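Local coordinates for cytochrome c-550-like protein (Thermosynechococcus elongatus, PDB 4LJI), which probably carries electrons as a low-potential, single-heme cytochrome c and can partially stand in for cytochrome c-550 of photosystem II, at residues Ala2-Asn6 with Tyr7-Tyr11; Leu12-Thr15 with Asp16-Leu20. All coordinates share one frame; numbering follows the deposited sequence.

Interaction 1: Ala2-Asn6 with Tyr7-Tyr11; sequences AGVDN and YVIQY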
loop_
_atom_site.group_PDB
_atom_site.type_symbol
_atom_site.label_atom_id
_atom_site.label_comp_id
_atom_site.label_asym_id
_atom_site.label_seq_id
_atom_site.Cartn_x
_atom_site.Cartn_y
_atom_site.Cartn_z
ATOM N N ALA A 2 -18.776 -7.265 9.003
ATOM C CA ALA A 2 -17.929 -6.130 8.653
ATOM C C ALA A 2 -17.641 -5.256 9.868
ATOM O O ALA A 2 -16.857 -4.312 9.785
ATOM C CB ALA A 2 -18.569 -5.307 7.536
ATOM N N GLY A 3 -18.272 -5.578 10.998
ATOM C CA GLY A 3 -18.117 -4.802 12.220
ATOM C C GLY A 3 -16.802 -5.053 12.940
ATOM O O GLY A 3 -16.062 -4.118 13.266
ATOM N N VAL A 4 -16.519 -6.321 13.212
ATOM C CA VAL A 4 -15.205 -6.715 13.711
ATOM C C VAL A 4 -14.584 -7.714 12.744
ATOM O O VAL A 4 -15.196 -8.724 12.393
ATOM C CB VAL A 4 -15.273 -7.336 15.115
ATOM C CG1 VAL A 4 -13.877 -7.753 15.590
ATOM C CG2 VAL A 4 -15.905 -6.362 16.097
ATOM N N ASP A 5 -13.368 -7.442 12.306
ATOM C CA ASP A 5 -12.725 -8.345 11.370
ATOM C C ASP A 5 -12.114 -9.550 12.091
ATOM O O ASP A 5 -11.649 -9.445 13.221
ATOM C CB ASP A 5 -11.712 -7.590 10.508
ATOM C CG ASP A 5 -12.387 -6.707 9.460
ATOM O OD1 ASP A 5 -13.583 -6.367 9.635
ATOM O OD2 ASP A 5 -11.728 -6.353 8.460
ATOM N N ASN A 6 -12.151 -10.710 11.432
ATOM C CA ASN A 6 -11.654 -11.942 12.036
ATOM C C ASN A 6 -10.201 -11.830 12.469
ATOM O O ASN A 6 -9.827 -12.360 13.506
ATOM C CB ASN A 6 -11.842 -13.154 11.113
ATOM C CG ASN A 6 -11.429 -14.470 11.781
ATOM O OD1 ASN A 6 -12.087 -14.934 12.717
ATOM N ND2 ASN A 6 -10.336 -15.072 11.304
ATOM N N TYR A 7 -9.398 -11.121 11.682
ATOM C CA TYR A 7 -7.984 -10.945 12.014
ATOM C C TYR A 7 -7.796 -10.389 13.418
ATOM O O TYR A 7 -6.894 -10.791 14.137
ATOM C CB TYR A 7 -7.263 -10.087 10.974
ATOM C CG TYR A 7 -5.802 -9.841 11.294
ATOM C CD1 TYR A 7 -4.827 -10.751 10.910
ATOM C CD2 TYR A 7 -5.400 -8.714 12.014
ATOM C CE1 TYR A 7 -3.498 -10.543 11.212
ATOM C CE2 TYR A 7 -4.070 -8.486 12.300
ATOM C CZ TYR A 7 -3.123 -9.412 11.896
ATOM O OH TYR A 7 -1.797 -9.207 12.180
ATOM N N VAL A 8 -8.665 -9.463 13.800
ATOM C CA VAL A 8 -8.614 -8.874 15.135
ATOM C C VAL A 8 -8.996 -9.857 16.264
ATOM O O VAL A 8 -8.377 -9.878 17.343
ATOM C CB VAL A 8 -9.514 -7.624 15.190
ATOM C CG1 VAL A 8 -9.685 -7.174 16.665
ATOM C CG2 VAL A 8 -8.976 -6.533 14.248
ATOM N N ILE A 9 -10.032 -10.657 16.036
ATOM C CA ILE A 9 -10.437 -11.659 17.022
ATOM C C ILE A 9 -9.367 -12.742 17.187
ATOM O O ILE A 9 -8.930 -13.020 18.302
ATOM C CB ILE A 9 -11.762 -12.333 16.632
ATOM C CG1 ILE A 9 -12.857 -11.287 16.465
ATOM C CG2 ILE A 9 -12.173 -13.358 17.675
ATOM C CD1 ILE A 9 -13.059 -10.468 17.689
ATOM N N GLN A 10 -8.947 -13.331 16.067
ATOM C CA GLN A 10 -8.092 -14.522 16.067
ATOM C C GLN A 10 -6.591 -14.231 16.167
ATOM O O GLN A 10 -5.843 -14.980 16.802
ATOM C CB GLN A 10 -8.378 -15.384 14.822
ATOM C CG GLN A 10 -7.502 -16.644 14.700
ATOM C CD GLN A 10 -7.775 -17.439 13.422
ATOM O OE1 GLN A 10 -8.711 -17.139 12.675
ATOM N NE2 GLN A 10 -6.955 -18.463 13.171
ATOM N N TYR A 11 -6.144 -13.145 15.558
ATOM C CA TYR A 11 -4.720 -12.880 15.498
ATOM C C TYR A 11 -4.275 -11.746 16.420
ATOM O O TYR A 11 -3.161 -11.770 16.945
ATOM C CB TYR A 11 -4.276 -12.692 14.044
ATOM C CG TYR A 11 -4.386 -13.989 13.263
ATOM C CD1 TYR A 11 -3.907 -15.173 13.799
ATOM C CD2 TYR A 11 -4.997 -14.038 12.016
ATOM C CE1 TYR A 11 -4.013 -16.376 13.111
ATOM C CE2 TYR A 11 -5.111 -15.244 11.316
ATOM C CZ TYR A 11 -4.615 -16.405 11.872
ATOM O OH TYR A 11 -4.719 -17.609 11.196
#
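Asn6 and Gln10 reach for each other one helical turn apart, ND2 of Asn6 donating a hydrogen bond to OE1 of Gln10 over 3.0 Å with an N-H...O angle of 155°. The acceptor lies close to the amide plane of Asn6, yet the two amide planes are turned 71° apart, so the groups meet steeply inclined. CG of Asn6 is anti to the backbone N (-175°), and the extended chain of Gln10 brings OE1 to ND2 of Asn6. The backbone bond from Gln10 N to Asn6 O, 2.9 Å, links the same two residues. Here the N-terminal loop turns into the short helix 6-10, with Asp5 at the N-cap position. Its side chain caps nothing; OD2 instead forms a salt bridge with Arg41 on helix 33-46, while the Asp5 carbonyl takes weak bonds from the backbone N of Val8 and of Ile9. Val4 and Ile9 cross at about a right angle, CG1 of Val4 meeting CD1 of Ile9 at 3.5 Å, and Val4 also rests on Ala33, Val34 and Thr37. Further along, CB of Tyr11 sits 3.6 Å above one face of the Tyr7 ring, toward its rim, and Lys40 makes a cation-pi contact with that ring.

Interaction 2: Leu12-Thr15 with Asp16-Leu20; sequences LKVT and DTVEL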
loop_
_atom_site.group_PDB
_atom_site.type_symbol
_atom_site.label_atom_id
_atom_site.label_comp_id
_atom_site.label_asym_id
_atom_site.label_seq_id
_atom_site.Cartn_x
_atom_site.Cartn_y
_atom_site.Cartn_z
ATOM N N LEU A 12 -5.141 -10.760 16.641
ATOM C CA LEU A 12 -4.867 -9.759 17.667
ATOM C C LEU A 12 -5.456 -10.135 19.021
ATOM O O LEU A 12 -5.204 -9.450 20.019
ATOM C CB LEU A 12 -5.404 -8.403 17.263
ATOM C CG LEU A 12 -4.788 -7.697 16.038
ATOM C CD1 LEU A 12 -5.258 -6.267 15.908
ATOM C CD2 LEU A 12 -3.260 -7.740 16.019
ATOM N N LYS A 13 -6.240 -11.214 19.046
ATOM C CA LYS A 13 -6.836 -11.740 20.276
ATOM C C LYS A 13 -7.556 -10.665 21.083
ATOM O O LYS A 13 -7.314 -10.513 22.277
ATOM C CB LYS A 13 -5.782 -12.447 21.152
ATOM C CG LYS A 13 -5.161 -13.666 20.510
ATOM C CD LYS A 13 -3.783 -13.975 21.091
ATOM C CE LYS A 13 -2.975 -14.815 20.102
ATOM N NZ LYS A 13 -1.496 -14.649 20.222
ATOM N N VAL A 14 -8.422 -9.916 20.409
ATOM C CA VAL A 14 -9.219 -8.875 21.053
ATOM C C VAL A 14 -10.685 -9.059 20.660
ATOM O O VAL A 14 -11.052 -8.869 19.499
ATOM C CB VAL A 14 -8.749 -7.452 20.656
ATOM C CG1 VAL A 14 -9.666 -6.389 21.250
ATOM C CG2 VAL A 14 -7.310 -7.209 21.087
ATOM N N THR A 15 -11.514 -9.455 21.629
ATOM C CA THR A 15 -12.932 -9.708 21.375
ATOM C C THR A 15 -13.763 -8.540 21.887
ATOM O O THR A 15 -14.692 -8.084 21.222
ATOM C CB THR A 15 -13.420 -11.004 22.065
ATOM O OG1 THR A 15 -12.815 -12.147 21.442
ATOM C CG2 THR A 15 -14.939 -11.129 21.966
ATOM N N ASP A 16 -13.403 -8.065 23.077
ATOM C CA ASP A 16 -14.076 -6.944 23.724
ATOM C C ASP A 16 -13.240 -5.671 23.614
ATOM O O ASP A 16 -13.432 -4.840 22.723
ATOM C CB ASP A 16 -14.302 -7.247 25.215
ATOM C CG ASP A 16 -15.241 -8.422 25.451
ATOM O OD1 ASP A 16 -15.249 -9.365 24.631
ATOM O OD2 ASP A 16 -15.975 -8.404 26.461
ATOM N N THR A 17 -12.336 -5.510 24.572
ATOM C CA THR A 17 -11.458 -4.360 24.612
ATOM C C THR A 17 -10.054 -4.812 24.943
ATOM O O THR A 17 -9.832 -5.936 25.387
ATOM C CB THR A 17 -11.877 -3.310 25.684
ATOM O OG1 THR A 17 -11.803 -3.908 26.980
ATOM C CG2 THR A 17 -13.283 -2.791 25.413
ATOM N N VAL A 18 -9.114 -3.900 24.766
ATOM C CA VAL A 18 -7.722 -4.136 25.102
ATOM C C VAL A 18 -7.227 -2.804 25.651
ATOM O O VAL A 18 -7.761 -1.749 25.291
ATOM C CB VAL A 18 -6.901 -4.542 23.823
ATOM C CG1 VAL A 18 -6.819 -3.379 22.834
ATOM C CG2 VAL A 18 -5.506 -5.007 24.189
ATOM N N GLU A 19 -6.218 -2.846 26.521
ATOM C CA GLU A 19 -5.621 -1.627 27.056
ATOM C C GLU A 19 -4.244 -1.407 26.464
ATOM O O GLU A 19 -3.376 -2.293 26.581
ATOM C CB GLU A 19 -5.512 -1.735 28.581
ATOM C CG GLU A 19 -6.854 -1.868 29.245
ATOM C CD GLU A 19 -7.627 -0.576 29.162
ATOM O OE1 GLU A 19 -6.975 0.494 29.143
ATOM O OE2 GLU A 19 -8.867 -0.625 29.115
ATOM N N LEU A 20 -4.020 -0.252 25.825
ATOM C CA LEU A 20 -2.714 -0.013 25.192
ATOM C C LEU A 20 -2.016 1.207 25.739
ATOM O O LEU A 20 -2.667 2.180 26.114
ATOM C CB LEU A 20 -2.858 0.148 23.680
ATOM C CG LEU A 20 -3.403 -1.094 22.966
ATOM C CD1 LEU A 20 -3.810 -0.718 21.552
ATOM C CD2 LEU A 20 -2.388 -2.250 22.938
HETATM O O HOH W 1 -8.235 -8.239 24.469
#
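Val14 and Val18 face each other across the bend that leads from the end of helix 6-10 into strand 17-21, the first strand of a two-stranded antiparallel sheet completed by strand 28-32. Ahead of the bend, Lys13 is the residue at which the chain leaves the helix with positive phi (50°), and the carbonyls of Leu12 and Lys13 are both held by the guanidinium group of Arg123 on helix 111-127.

Asp16 opens the second half of the bend. Its CG lies beside its own backbone N (chi1 -64°), which swings the carboxylate back over the preceding residue: OD1 comes to 3.2 Å from the methyl CG2 of Thr15, a van der Waals approach, with the two side chains crossing at a slant. The Asp16 backbone is tied by hydrogen bonding to Ala33, just beyond the partner strand. At Thr17 the strand proper begins. Its CB points away from residues 12-15, and the side chain packs on Thr30 and Thr32, while its backbone presents the carbonyl carbon to CG1 of Val14 at 4.0 Å. Val18 then turns toward Val14, and the two side chains stand at about a right angle, CG2 of Val14 meeting CB of Val18 at 3.8 Å. Both valines also touch Leu36 of helix 33-46 and Arg123, so the pair lies against helix 33-46 and helix 111-127. Glu19 follows, its OE1 bonded to Thr28 OG1 and its OE2 to Thr30 OG1, and Leu20 packs on Phe31 and Ala119. No direct hydrogen bond joins the two halves of the bend; a single water spans it instead, donating to the Thr17 carbonyl O at 2.9 Å and, over a longer 3.3 Å, to O of Lys13.

Overall arrangement
The two contacts follow in series along the chain near its N-terminus: interaction 1 covers the start of helix 6-10, and interaction 2 turns the chain from it into the sheet. Their centres lie 11 Å apart, and they join directly. Probable backbone hydrogen bonds of 3.1 Å run from Leu12 N to Tyr7 O and from Val14 N to Val8 O, while CD1 of Ile9 packs against CA of Thr15 at 3.8 Å. Helix 33-46 is a shared neighbour of both. Neither contact touches the heme: the Tyr7 side chain is about 14 Å from heme c and about 11 Å from the side chain of axial His51, and interaction 2 lies away from that site.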